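Local coordinates for protein cellobiose 2-epimerase (Spirochaeta thermophila DSM 6192, PDB 5ZIG) that probably catalyses the reversible epimerization of cellobiose to 4-O-beta-D-glucopyranosyl-D-mannose, at residues Arg115-Tyr120 against Glu166-Trp172; His161-Glu166 against Pro188-His194; Ala289-Asp293 against Arg336-His340. The contacts are given in a common frame with arbitrary orientation. Where two conformers were deposited one is given. Residues are numbered along the deposited sequence.

Contact 1: Arg115-Tyr120 against Glu166-Trp172; sequences RVKKLY and EAFTEDW
Arg115-Tyr120 and Glu166-Trp172 pair antiparallel through the short strands 117-118 and 167-168. Lys117 faces Phe168 as a hydrogen-bonded pair (CA-CA 5.2 Å), with Lys117 N to Phe168 O at 3.0 Å and Phe168 N to Lys117 O at 2.9 Å; Lys118 and Ala167 form the adjoining non-hydrogen-bonded pair (CA-CA 4.3 Å). One step on, Leu119 N donates to Glu166 O (3.2 Å). Lys118 is the N-cap residue, so the first strand passes directly into helix 119-136, and a water links Tyr120 N (3.0 Å) with Glu166 O (3.0 Å) and Glu166 OE2 (2.8 Å). Strand 167-168 leaves the pairing through a type I turn, Thr169-Trp172, closed by Trp172 N to Thr169 O at 2.8 Å, with Trp172 at positive phi (65°). The result is the edge of a small three-stranded antiparallel sheet, with 167-168 in the middle and 175-176 beyond, of the kind that decorates the helix ends of an (alpha/alpha)6 barrel. Charged contacts gather at the turn: Arg115 NH1 forms a salt bridge with Glu170 OE2 (2.9 Å), the glutamate extended (chi1 and chi2 t), while Lys117 NZ bonds weakly to Glu170 O (3.3 Å) and finds stronger partners in Asp96 and Arg100 O. Most apolar contacts lie on the Lys117-Phe168 face. Lys117 CB makes a CH-pi contact 3.8 Å from the centroid of the Trp172 six-membered ring, and Leu119 CD1 touches Phe168 CD1 (3.7 Å) and Trp172 CZ3 (3.8 Å). On the face that carries Lys118 and Ala167, Val116 CG1 approaches Ala167 CB at 4.3 Å.

Contact 2: His161-Glu166 against Pro188-His194; sequences HGGYYE and PKTMNTH
Glu166 spends its carboxylate on two threonines: Thr190 OG1 donates to Glu166 OE1 and Thr193 OG1 to Glu166 OE2, both at 2.6 Å (glutamate chi1 t, chi2 p). Thr190 is also the N-cap of helix 191-208, its OG1 accepting from Thr193 N (3.2 Å). A water joins Glu166 OE1 (2.8 Å), Thr190 N (2.9 Å) and Tyr164 O (3.2 Å). His194 is held through both ring nitrogens: Tyr164 N donates to His194 NE2 (2.9 Å) and His194 ND1 to Thr190 O (2.8 Å). Glu166 N bonds to Pro188 O (3.2 Å) beside the nearest CA pair, Glu166-Lys189 (5.3 Å), and the extended Lys189 side chain brings NZ to Gly162 O (3.0 Å), with Asp158 and Glu240 O as further partners. In loop 161-166, Gly162 (85°) and Gly163 (75°) have positive phi; Gly163 CA lies 3.3 Å from His194 NE2, where a CB would clash. Tyr164 (chi1 m) sets its ring obliquely to that of His194, CD2 to CD2 3.9 Å, and packs against helices 191-208 and 211-228. Strand 189-190, paired with strand 237-238, runs straight into helix 191-208: a loop-to-helix-start junction at one end of the (alpha/alpha)6 barrel.

Contact 3: Ala289-Asp293 against Arg336-His340; sequences ARALD and RYLDH
His340, with chi1 m, projects its imidazole into the gap between two helices and touches three residues of the facing one: CD2 lies 3.6 Å from Ala289 CB, ND1 3.7 Å from Leu292 CD2, and CE1 3.7 Å from Asp293 OD1. Those residues, spaced i, i+3 and i+4, form one side of helix 275-294. The segments' axes approach to 11.2 Å and cross at 48°; the nearest CA pair, Ala289 and His340, is 7.2 Å apart. One turn earlier, Tyr337 (chi1 m) brings CE1 within 4.2 Å of Ala289 CB, while Arg336 (chi1 t) carries NH2 to Asp293 OD2 in a 3.2 Å salt bridge. This is helix packing between successive outer helices of an (alpha/alpha)6 barrel; Phe325 of the intervening helix 315-332 meets both Leu292 and the His340 ring. The contact is modest (226 Å²): a buried imidazole set partly against Ala289 and Leu292 and partly near the Asp293 carboxylate, with one ion pair between the exposed residues Asp293 and Arg336.

How the contacts relate
Contacts 1 and 2 are close neighbours, their centres 13 Å apart, and they share Glu166. Their segments alternate along the chain, 115-120, 161-166, 166-172 and 188-194, so that the loop and strand after helix 139-156 meet the starts of both helix 119-136 and helix 191-208. Leu119 and Tyr120 also pack on residues of contact 2, such as Tyr164 and Thr193, tying two successive hairpins of the barrel together at one end. Contact 3 comes later in sequence, on helices 275-294 and 336-352, about 39 Å from contact 1 and 30 Å from contact 2 between centres. The set illustrates how one helical barrel combines intricate loop-to-helix-start junctions with simple helix-helix packing.

Contact 1: Arg115-Tyr120 against Glu166-Trp172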
# COMPACT_ATOMS: atom_id res chain seq x y z
N ARG A 115 6.46 -21.52 0.76
CA ARG A 115 5.57 -21.81 1.89
C ARG A 115 5.85 -20.95 3.10
O ARG A 115 5.16 -21.10 4.11
CB ARG A 115 5.59 -23.31 2.26
CG ARG A 115 5.45 -24.33 1.09
CD ARG A 115 5.59 -25.85 1.52
NE ARG A 115 4.93 -26.76 0.58
CZ ARG A 115 3.72 -27.28 0.79
NH1 ARG A 115 3.03 -26.92 1.85
NH2 ARG A 115 3.19 -28.12 -0.10
N VAL A 116 6.86 -20.08 3.05
CA VAL A 116 7.15 -19.19 4.17
C VAL A 116 5.98 -18.22 4.40
O VAL A 116 5.29 -17.82 3.46
CB VAL A 116 8.47 -18.44 3.90
CG1 VAL A 116 8.54 -17.11 4.63
CG2 VAL A 116 9.66 -19.34 4.27
N LYS A 117 5.74 -17.89 5.68
CA LYS A 117 4.69 -16.96 6.10
C LYS A 117 5.30 -15.60 6.39
O LYS A 117 5.82 -15.35 7.48
CB LYS A 117 3.96 -17.49 7.33
CG LYS A 117 3.61 -18.93 7.24
CD LYS A 117 2.76 -19.18 5.99
CE LYS A 117 1.35 -19.59 6.34
NZ LYS A 117 1.26 -21.01 6.83
N LYS A 118 5.22 -14.70 5.41
CA LYS A 118 5.68 -13.34 5.61
C LYS A 118 4.54 -12.50 6.18
O LYS A 118 3.43 -12.49 5.63
CB LYS A 118 6.18 -12.74 4.29
CG LYS A 118 7.26 -13.58 3.62
CD LYS A 118 8.17 -12.75 2.71
CE LYS A 118 9.16 -13.62 1.93
NZ LYS A 118 10.27 -12.82 1.35
N LEU A 119 4.82 -11.82 7.30
CA LEU A 119 3.79 -10.98 7.90
C LEU A 119 3.33 -9.90 6.93
O LEU A 119 2.14 -9.57 6.88
CB LEU A 119 4.32 -10.36 9.20
CG LEU A 119 4.13 -11.31 10.39
CD1 LEU A 119 4.97 -12.59 10.25
CD2 LEU A 119 4.43 -10.59 11.66
N TYR A 120 4.26 -9.39 6.12
CA TYR A 120 3.89 -8.43 5.09
C TYR A 120 2.74 -8.94 4.25
O TYR A 120 1.73 -8.26 4.09
CB TYR A 120 5.09 -8.13 4.21
CG TYR A 120 4.82 -7.04 3.19
CD1 TYR A 120 4.32 -7.35 1.93
CD2 TYR A 120 5.05 -5.71 3.50
CE1 TYR A 120 4.07 -6.36 1.00
CE2 TYR A 120 4.81 -4.71 2.57
CZ TYR A 120 4.32 -5.04 1.32
OH TYR A 120 4.08 -4.04 0.40
N GLU A 166 9.75 -10.29 11.03
CA GLU A 166 9.48 -10.14 9.60
C GLU A 166 8.71 -11.32 9.04
O GLU A 166 7.74 -11.14 8.28
CB GLU A 166 10.81 -9.96 8.87
CG GLU A 166 10.69 -9.70 7.38
CD GLU A 166 10.13 -8.33 7.06
OE1 GLU A 166 10.19 -7.43 7.92
OE2 GLU A 166 9.64 -8.16 5.94
N ALA A 167 9.11 -12.54 9.39
CA ALA A 167 8.58 -13.71 8.70
C ALA A 167 8.80 -14.94 9.56
O ALA A 167 9.58 -14.93 10.52
CB ALA A 167 9.24 -13.87 7.32
N PHE A 168 8.08 -16.01 9.22
CA PHE A 168 8.16 -17.27 9.94
C PHE A 168 8.18 -18.43 8.96
O PHE A 168 7.74 -18.32 7.81
CB PHE A 168 6.99 -17.44 10.93
CG PHE A 168 7.09 -16.59 12.15
CD1 PHE A 168 6.65 -15.27 12.13
CD2 PHE A 168 7.63 -17.10 13.33
CE1 PHE A 168 6.74 -14.47 13.28
CE2 PHE A 168 7.73 -16.31 14.46
CZ PHE A 168 7.30 -14.99 14.43
N THR A 169 8.72 -19.55 9.45
CA THR A 169 8.64 -20.82 8.76
C THR A 169 7.18 -21.24 8.59
O THR A 169 6.26 -20.69 9.22
CB THR A 169 9.39 -21.90 9.54
OG1 THR A 169 9.04 -21.81 10.93
CG2 THR A 169 10.90 -21.74 9.39
N GLU A 170 6.97 -22.25 7.74
CA GLU A 170 5.62 -22.64 7.37
C GLU A 170 4.75 -22.90 8.60
O GLU A 170 3.61 -22.42 8.68
CB GLU A 170 5.67 -23.86 6.45
CG GLU A 170 4.29 -24.32 5.99
CD GLU A 170 4.34 -25.54 5.10
OE1 GLU A 170 5.45 -26.08 4.89
OE2 GLU A 170 3.27 -25.95 4.61
N ASP A 171 5.29 -23.63 9.59
CA ASP A 171 4.54 -24.01 10.79
C ASP A 171 4.44 -22.88 11.81
O ASP A 171 3.93 -23.12 12.91
CB ASP A 171 5.17 -25.25 11.44
CG ASP A 171 6.63 -25.05 11.84
OD1 ASP A 171 7.07 -23.88 12.02
OD2 ASP A 171 7.36 -26.05 11.98
N TRP A 172 4.93 -21.68 11.49
CA TRP A 172 4.90 -20.48 12.33
C TRP A 172 5.74 -20.63 13.60
O TRP A 172 5.50 -19.92 14.59
CB TRP A 172 3.47 -20.08 12.70
CG TRP A 172 2.63 -19.46 11.61
CD1 TRP A 172 1.74 -20.10 10.81
CD2 TRP A 172 2.58 -18.07 11.24
NE1 TRP A 172 1.14 -19.20 9.95
CE2 TRP A 172 1.63 -17.95 10.20
CE3 TRP A 172 3.22 -16.91 11.70
CZ2 TRP A 172 1.33 -16.73 9.59
CZ3 TRP A 172 2.91 -15.68 11.08
CH2 TRP A 172 1.98 -15.62 10.05
O HOH W 1 7.24 -9.61 5.79

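Contact 2: His161-Glu166 against Pro188-His194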
# COMPACT_ATOMS: atom_id res chain seq x y z
N HIS A 161 10.54 -6.87 22.88
CA HIS A 161 11.00 -5.59 22.36
C HIS A 161 9.95 -4.82 21.57
O HIS A 161 10.26 -3.72 21.10
CB HIS A 161 12.25 -5.78 21.50
CG HIS A 161 13.48 -6.08 22.29
ND1 HIS A 161 14.00 -7.36 22.42
CD2 HIS A 161 14.30 -5.27 23.01
CE1 HIS A 161 15.08 -7.32 23.18
NE2 HIS A 161 15.28 -6.06 23.54
N GLY A 162 8.74 -5.35 21.42
CA GLY A 162 7.70 -4.67 20.68
C GLY A 162 7.82 -4.97 19.20
O GLY A 162 8.81 -5.51 18.72
N GLY A 163 6.78 -4.62 18.44
CA GLY A 163 6.82 -4.83 17.00
C GLY A 163 6.65 -6.30 16.65
O GLY A 163 6.26 -7.12 17.48
N TYR A 164 6.96 -6.63 15.39
CA TYR A 164 6.69 -7.92 14.77
C TYR A 164 7.93 -8.45 14.05
O TYR A 164 8.64 -7.70 13.37
CB TYR A 164 5.51 -7.87 13.74
CG TYR A 164 4.20 -7.37 14.32
CD1 TYR A 164 3.16 -8.26 14.57
CD2 TYR A 164 4.00 -6.03 14.60
CE1 TYR A 164 1.98 -7.84 15.12
CE2 TYR A 164 2.80 -5.59 15.14
CZ TYR A 164 1.80 -6.51 15.40
OH TYR A 164 0.60 -6.12 15.95
N TYR A 165 8.18 -9.75 14.21
CA TYR A 165 9.18 -10.42 13.37
C TYR A 165 8.75 -10.35 11.91
O TYR A 165 7.57 -10.36 11.58
CB TYR A 165 9.34 -11.87 13.81
CG TYR A 165 9.83 -11.95 15.23
CD1 TYR A 165 11.17 -11.74 15.52
CD2 TYR A 165 8.95 -12.17 16.29
CE1 TYR A 165 11.63 -11.79 16.82
CE2 TYR A 165 9.40 -12.21 17.59
CZ TYR A 165 10.75 -12.03 17.85
OH TYR A 165 11.25 -12.07 19.13
N GLU A 166 9.75 -10.29 11.03
CA GLU A 166 9.48 -10.14 9.60
C GLU A 166 8.71 -11.32 9.04
O GLU A 166 7.74 -11.14 8.28
CB GLU A 166 10.81 -9.96 8.87
CG GLU A 166 10.69 -9.70 7.38
CD GLU A 166 10.13 -8.33 7.06
OE1 GLU A 166 10.19 -7.43 7.92
OE2 GLU A 166 9.64 -8.16 5.94
N PRO A 188 16.10 -8.47 11.29
CA PRO A 188 14.93 -9.17 11.83
C PRO A 188 13.64 -8.36 11.73
O PRO A 188 12.55 -8.97 11.76
CB PRO A 188 15.32 -9.43 13.30
CG PRO A 188 16.83 -9.22 13.36
CD PRO A 188 17.08 -8.14 12.34
N LYS A 189 13.71 -7.04 11.57
CA LYS A 189 12.52 -6.21 11.45
C LYS A 189 12.70 -5.15 10.35
O LYS A 189 13.81 -4.66 10.11
CB LYS A 189 12.19 -5.54 12.79
CG LYS A 189 11.73 -6.52 13.87
CD LYS A 189 11.82 -5.93 15.26
CE LYS A 189 11.32 -6.96 16.30
NZ LYS A 189 11.42 -6.46 17.71
N THR A 190 11.59 -4.79 9.69
CA THR A 190 11.59 -3.77 8.65
C THR A 190 10.43 -2.79 8.86
O THR A 190 9.35 -3.19 9.31
CB THR A 190 11.51 -4.41 7.21
OG1 THR A 190 10.23 -5.01 6.99
CG2 THR A 190 12.60 -5.47 6.98
N MET A 191 10.68 -1.50 8.56
CA MET A 191 9.60 -0.51 8.56
C MET A 191 8.50 -0.93 7.61
O MET A 191 7.31 -0.80 7.91
CB MET A 191 10.18 0.87 8.19
CG MET A 191 9.27 2.00 7.59
SD MET A 191 8.59 1.75 5.94
CE MET A 191 10.12 1.92 4.99
N ASN A 192 8.89 -1.50 6.47
CA ASN A 192 7.94 -1.80 5.42
C ASN A 192 6.85 -2.74 5.92
O ASN A 192 5.65 -2.47 5.75
CB ASN A 192 8.71 -2.40 4.24
CG ASN A 192 7.83 -2.64 3.06
OD1 ASN A 192 7.16 -1.73 2.57
ND2 ASN A 192 7.81 -3.88 2.60
N THR A 193 7.25 -3.83 6.57
CA THR A 193 6.28 -4.77 7.11
C THR A 193 5.47 -4.14 8.24
O THR A 193 4.26 -4.38 8.36
CB THR A 193 7.00 -6.03 7.59
OG1 THR A 193 7.46 -6.76 6.44
CG2 THR A 193 6.06 -6.90 8.38
N HIS A 194 6.11 -3.33 9.08
CA HIS A 194 5.36 -2.70 10.16
C HIS A 194 4.31 -1.75 9.63
O HIS A 194 3.18 -1.70 10.15
CB HIS A 194 6.32 -2.01 11.13
CG HIS A 194 6.95 -2.95 12.10
ND1 HIS A 194 8.06 -3.70 11.78
CD2 HIS A 194 6.58 -3.34 13.34
CE1 HIS A 194 8.38 -4.46 12.81
NE2 HIS A 194 7.49 -4.27 13.77
O HOH W 2 9.39 -6.50 10.47

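Contact 3: Ala289-Asp293 against Arg336-His340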
# COMPACT_ATOMS: atom_id res chain seq x y z
N ALA A 289 7.83 17.71 0.51
CA ALA A 289 7.48 18.80 -0.39
C ALA A 289 8.72 19.54 -0.88
O ALA A 289 8.72 20.08 -1.99
CB ALA A 289 6.52 19.77 0.31
N ARG A 290 9.77 19.58 -0.05
CA ARG A 290 11.03 20.15 -0.51
C ARG A 290 11.77 19.19 -1.44
O ARG A 290 12.42 19.64 -2.39
CB ARG A 290 11.91 20.54 0.68
CG ARG A 290 11.50 21.85 1.37
CD ARG A 290 12.50 22.25 2.46
NE ARG A 290 12.71 21.20 3.46
CZ ARG A 290 12.20 21.21 4.69
NH1 ARG A 290 11.46 22.23 5.11
NH2 ARG A 290 12.44 20.20 5.52
N ALA A 291 11.67 17.88 -1.19
CA ALA A 291 12.28 16.92 -2.11
C ALA A 291 11.60 16.94 -3.48
O ALA A 291 12.27 16.73 -4.49
CB ALA A 291 12.21 15.50 -1.51
N LEU A 292 10.29 17.19 -3.53
CA LEU A 292 9.61 17.31 -4.82
C LEU A 292 10.09 18.55 -5.57
O LEU A 292 10.22 18.53 -6.80
CB LEU A 292 8.10 17.37 -4.62
CG LEU A 292 7.24 17.19 -5.87
CD1 LEU A 292 6.99 15.72 -6.11
CD2 LEU A 292 5.92 17.95 -5.75
N ASP A 293 10.38 19.61 -4.83
CA ASP A 293 10.88 20.84 -5.43
C ASP A 293 12.31 20.67 -5.93
O ASP A 293 12.60 20.95 -7.09
CB ASP A 293 10.77 21.98 -4.42
CG ASP A 293 9.38 22.60 -4.39
OD1 ASP A 293 8.58 22.31 -5.30
OD2 ASP A 293 9.08 23.36 -3.45
N ARG A 336 -0.52 25.11 -0.59
CA ARG A 336 0.63 24.69 -1.38
C ARG A 336 0.74 23.17 -1.47
O ARG A 336 1.30 22.65 -2.45
CB ARG A 336 1.92 25.28 -0.78
CG ARG A 336 3.18 24.93 -1.56
CD ARG A 336 4.19 26.05 -1.54
NE ARG A 336 5.41 25.67 -2.26
CZ ARG A 336 5.53 25.69 -3.58
NH1 ARG A 336 4.50 26.08 -4.33
NH2 ARG A 336 6.67 25.32 -4.15
N TYR A 337 0.21 22.44 -0.49
CA TYR A 337 0.20 20.99 -0.59
C TYR A 337 -0.67 20.52 -1.74
O TYR A 337 -0.34 19.55 -2.43
CB TYR A 337 -0.27 20.37 0.73
CG TYR A 337 0.80 20.38 1.79
CD1 TYR A 337 2.02 19.74 1.59
CD2 TYR A 337 0.60 21.05 2.99
CE1 TYR A 337 3.01 19.78 2.57
CE2 TYR A 337 1.57 21.10 3.96
CZ TYR A 337 2.78 20.45 3.75
OH TYR A 337 3.74 20.51 4.75
N LEU A 338 -1.77 21.24 -2.01
CA LEU A 338 -2.60 20.92 -3.17
C LEU A 338 -1.86 21.20 -4.48
O LEU A 338 -2.01 20.46 -5.45
CB LEU A 338 -3.91 21.72 -3.11
CG LEU A 338 -4.88 21.38 -1.97
CD1 LEU A 338 -6.15 22.22 -2.05
CD2 LEU A 338 -5.20 19.88 -1.97
N ASP A 339 -1.07 22.29 -4.52
CA ASP A 339 -0.23 22.55 -5.69
C ASP A 339 0.65 21.33 -5.98
O ASP A 339 0.78 20.90 -7.14
CB ASP A 339 0.66 23.78 -5.45
CG ASP A 339 -0.12 25.09 -5.33
OD1 ASP A 339 -1.21 25.20 -5.93
OD2 ASP A 339 0.34 26.01 -4.63
N HIS A 340 1.23 20.78 -4.93
CA HIS A 340 2.11 19.63 -5.06
C HIS A 340 1.35 18.41 -5.60
O HIS A 340 1.75 17.82 -6.60
CB HIS A 340 2.77 19.36 -3.70
CG HIS A 340 3.75 20.43 -3.28
ND1 HIS A 340 4.57 21.08 -4.19
CD2 HIS A 340 4.04 20.96 -2.07
CE1 HIS A 340 5.33 21.95 -3.54
NE2 HIS A 340 5.03 21.89 -2.26